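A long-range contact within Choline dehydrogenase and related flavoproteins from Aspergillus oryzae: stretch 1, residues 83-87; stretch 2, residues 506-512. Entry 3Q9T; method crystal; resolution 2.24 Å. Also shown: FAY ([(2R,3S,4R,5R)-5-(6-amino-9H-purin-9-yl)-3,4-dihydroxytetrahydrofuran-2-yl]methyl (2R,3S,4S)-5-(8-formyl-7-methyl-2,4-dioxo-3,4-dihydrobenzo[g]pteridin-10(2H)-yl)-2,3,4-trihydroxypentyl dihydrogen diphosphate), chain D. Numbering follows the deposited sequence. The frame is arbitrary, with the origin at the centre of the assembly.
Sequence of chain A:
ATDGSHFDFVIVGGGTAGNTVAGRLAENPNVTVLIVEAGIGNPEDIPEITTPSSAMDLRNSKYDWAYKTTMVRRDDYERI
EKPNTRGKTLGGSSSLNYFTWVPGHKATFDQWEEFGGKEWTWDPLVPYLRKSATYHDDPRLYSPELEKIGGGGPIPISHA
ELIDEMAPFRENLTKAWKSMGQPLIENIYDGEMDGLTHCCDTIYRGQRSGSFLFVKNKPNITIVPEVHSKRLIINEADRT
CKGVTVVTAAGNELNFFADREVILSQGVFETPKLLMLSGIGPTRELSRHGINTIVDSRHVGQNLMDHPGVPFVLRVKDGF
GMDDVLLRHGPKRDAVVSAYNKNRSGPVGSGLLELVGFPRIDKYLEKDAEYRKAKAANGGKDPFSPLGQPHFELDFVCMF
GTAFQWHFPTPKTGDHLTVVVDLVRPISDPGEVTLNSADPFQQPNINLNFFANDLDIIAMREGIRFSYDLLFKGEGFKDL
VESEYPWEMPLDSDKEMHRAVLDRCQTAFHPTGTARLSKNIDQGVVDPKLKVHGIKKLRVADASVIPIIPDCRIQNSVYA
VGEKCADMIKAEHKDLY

Stretch 1, residues 83-87: PNTRG
Stretch 2 506-512: QTAFHPT

Two buried segments, more than 400 residues apart in sequence, meet beside the flavin cofactor FAY and bury 231 Å² between them. Strand residues Pro83 (after a cis peptide) and Asn84 lead into an extended loop; strand residues Gln506 and Thr507 lead into a turn in which Phe509 adopts a left-handed backbone (phi/psi 76/27). The two run in broadly the same direction, with CA atoms of Asn84 and Thr507 7.7 Å apart and those of Thr85 and Phe509 7.6 Å. No backbone-to-backbone hydrogen bond joins them; side chains reach across.

The polar link belongs to Arg86, long enough to span this gap. With chi1 and chi2 both m and chi3 near 109°, its NH2 donates a weak hydrogen bond to Phe509 O (2.9 Å, 144°), while its NE reaches back to Thr85 O (2.9 Å). A water accepts weakly from Arg86 NH1 (2.9 Å) and donates to Pro511 O (2.8 Å). Within the turn, Phe509 N donates to OG1 of Thr507 (chi1 t) at 2.8 Å.

Pro511 lays its compact aliphatic ring, through CG, over one guanidinium face of Arg86; FAY O8 lies over the opposite face. Thr507 points toward stretch 1, its methyl CG2 3.4 Å from ND2 of Asn84 (chi1 t, chi2 -168°), whose CA-to-CB bond runs sideways though its end comes nearer. Phe509 (chi1 m, chi2 -70°) brings CE1 to 4.4 Å from Thr85 CB; its flat ring accommodates methyl FAY C7M over one face, 3.5 Å from Phe509 CD1.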

# COMPACT_ATOMS: atom_id res chain seq x y z
N PRO A 83 3.21 8.34 -6.49
CA PRO A 83 4.22 9.27 -5.98
C PRO A 83 3.74 10.14 -4.84
O PRO A 83 2.62 10.62 -4.86
CB PRO A 83 4.46 10.18 -7.19
CG PRO A 83 3.08 10.30 -7.81
CD PRO A 83 2.50 8.90 -7.66
N ASN A 84 4.59 10.35 -3.84
CA ASN A 84 4.36 11.42 -2.90
C ASN A 84 5.10 12.62 -3.46
O ASN A 84 6.29 12.78 -3.24
CB ASN A 84 4.90 11.06 -1.53
CG ASN A 84 4.55 12.09 -0.49
OD1 ASN A 84 5.09 12.08 0.63
ND2 ASN A 84 3.62 12.97 -0.82
N THR A 85 4.39 13.45 -4.21
CA THR A 85 4.96 14.48 -5.06
C THR A 85 5.72 15.58 -4.30
O THR A 85 5.25 16.09 -3.29
CB THR A 85 3.84 15.09 -5.94
OG1 THR A 85 3.38 14.11 -6.89
CG2 THR A 85 4.29 16.36 -6.64
N ARG A 86 6.90 15.93 -4.82
CA ARG A 86 7.74 17.02 -4.32
C ARG A 86 8.43 17.61 -5.53
O ARG A 86 8.76 16.88 -6.46
CB ARG A 86 8.83 16.50 -3.38
CG ARG A 86 8.37 16.11 -1.98
CD ARG A 86 7.98 17.33 -1.19
NE ARG A 86 6.53 17.40 -0.99
CZ ARG A 86 5.91 18.35 -0.31
NH1 ARG A 86 6.60 19.35 0.22
NH2 ARG A 86 4.59 18.31 -0.16
N GLY A 87 8.68 18.92 -5.52
CA GLY A 87 9.29 19.58 -6.66
C GLY A 87 10.78 19.28 -6.83
O GLY A 87 11.56 19.39 -5.88
N GLN A 506 -5.12 10.61 1.64
CA GLN A 506 -3.81 10.85 1.05
C GLN A 506 -3.19 12.01 1.79
O GLN A 506 -3.87 12.67 2.58
CB GLN A 506 -3.91 11.21 -0.44
CG GLN A 506 -4.75 12.44 -0.70
CD GLN A 506 -4.70 12.90 -2.13
OE1 GLN A 506 -5.37 12.32 -3.01
NE2 GLN A 506 -3.90 13.92 -2.40
N THR A 507 -1.92 12.28 1.51
CA THR A 507 -1.29 13.52 1.96
C THR A 507 -2.01 14.71 1.36
O THR A 507 -2.41 14.69 0.20
CB THR A 507 0.19 13.58 1.53
OG1 THR A 507 0.76 14.82 1.96
CG2 THR A 507 0.32 13.48 0.00
N ALA A 508 -2.20 15.77 2.15
CA ALA A 508 -2.70 17.02 1.58
C ALA A 508 -1.52 17.86 1.06
O ALA A 508 -1.69 19.02 0.71
CB ALA A 508 -3.52 17.79 2.60
N PHE A 509 -0.34 17.24 1.01
CA PHE A 509 0.89 17.85 0.47
C PHE A 509 1.56 18.90 1.38
O PHE A 509 2.27 19.77 0.88
CB PHE A 509 0.66 18.44 -0.94
CG PHE A 509 0.07 17.44 -1.92
CD1 PHE A 509 0.82 16.38 -2.40
CD2 PHE A 509 -1.24 17.58 -2.37
CE1 PHE A 509 0.29 15.47 -3.31
CE2 PHE A 509 -1.77 16.67 -3.28
CZ PHE A 509 -1.00 15.62 -3.75
N HIS A 510 1.38 18.78 2.70
CA HIS A 510 1.96 19.74 3.64
C HIS A 510 2.90 19.15 4.70
O HIS A 510 2.81 19.51 5.87
CB HIS A 510 0.85 20.52 4.38
CG HIS A 510 -0.25 20.99 3.47
ND1 HIS A 510 -1.56 21.08 3.88
CD2 HIS A 510 -0.23 21.38 2.18
CE1 HIS A 510 -2.31 21.49 2.87
NE2 HIS A 510 -1.52 21.69 1.83
N PRO A 511 3.83 18.26 4.31
CA PRO A 511 4.74 17.72 5.34
C PRO A 511 5.66 18.79 6.00
O PRO A 511 6.09 19.73 5.33
CB PRO A 511 5.57 16.70 4.57
CG PRO A 511 5.55 17.21 3.16
CD PRO A 511 4.17 17.76 2.97
N THR A 512 5.98 18.59 7.28
CA THR A 512 6.78 19.53 8.07
C THR A 512 7.51 18.80 9.20
O THR A 512 7.28 17.61 9.44
CB THR A 512 5.89 20.60 8.76
OG1 THR A 512 5.00 19.96 9.69
CG2 THR A 512 5.07 21.40 7.74
P FAY D . 10.44 23.80 0.96
N1 FAY D . 1.20 24.66 -0.06
C2 FAY D . 0.34 25.75 -0.21
O2 FAY D . 0.46 26.74 0.50
N3 FAY D . -0.31 25.94 -1.41
C4 FAY D . -0.58 24.84 -2.20
O4 FAY D . -1.68 24.81 -2.78
N5 FAY D . 0.04 22.62 -2.83
C6 FAY D . 0.92 20.70 -3.85
C7 FAY D . 1.93 19.77 -4.03
C8 FAY D . 3.07 19.83 -3.23
O8 FAY D . 5.29 19.11 -3.02
C9 FAY D . 3.23 20.90 -2.34
PA FAY D . 11.04 22.45 -1.46
C1' FAY D . 3.51 22.93 -0.23
C10 FAY D . 1.16 23.62 -0.95
N10 FAY D . 2.24 22.74 -1.06
N1A FAY D . 20.41 17.38 -3.92
O1A FAY D . 10.67 21.09 -1.94
C1B FAY D . 16.05 20.30 -3.73
O1P FAY D . 11.35 24.97 0.68
C2' FAY D . 4.47 23.96 -0.87
O2' FAY D . 4.54 23.68 -2.22
C2A FAY D . 20.18 18.59 -4.54
O2A FAY D . 10.24 23.56 -2.07
C2B FAY D . 14.71 19.98 -4.35
O2B FAY D . 14.79 19.67 -5.73
O2P FAY D . 10.48 23.41 2.43
C3' FAY D . 5.91 24.21 -0.33
O3' FAY D . 6.92 24.41 -1.32
N3A FAY D . 18.96 19.24 -4.39
C3B FAY D . 13.96 21.28 -4.13
O3B FAY D . 14.31 22.18 -5.15
O3P FAY D . 10.94 22.51 0.13
C4' FAY D . 6.44 23.18 0.64
O4' FAY D . 5.41 23.01 1.61
C4A FAY D . 18.00 18.67 -3.62
C4B FAY D . 14.55 21.81 -2.85
O4B FAY D . 15.74 21.08 -2.60
C4X FAY D . 0.17 23.67 -1.95
C5' FAY D . 7.77 23.64 1.27
O5' FAY D . 8.89 24.03 0.46
C5A FAY D . 18.21 17.46 -2.98
C5B FAY D . 13.58 21.68 -1.69
O5B FAY D . 12.61 22.69 -1.82
C5X FAY D . 0.99 21.63 -2.82
C6A FAY D . 19.43 16.79 -3.14
N6A FAY D . 19.60 15.58 -2.60
N7A FAY D . 17.10 17.14 -2.29
C7M FAY D . 1.67 18.62 -4.97
C8A FAY D . 16.19 18.12 -2.46
C8M FAY D . 4.27 19.10 -3.68
C9A FAY D . 2.18 21.78 -2.08
N9A FAY D . 16.72 19.07 -3.28
O HOH W 1 6.61 20.74 2.77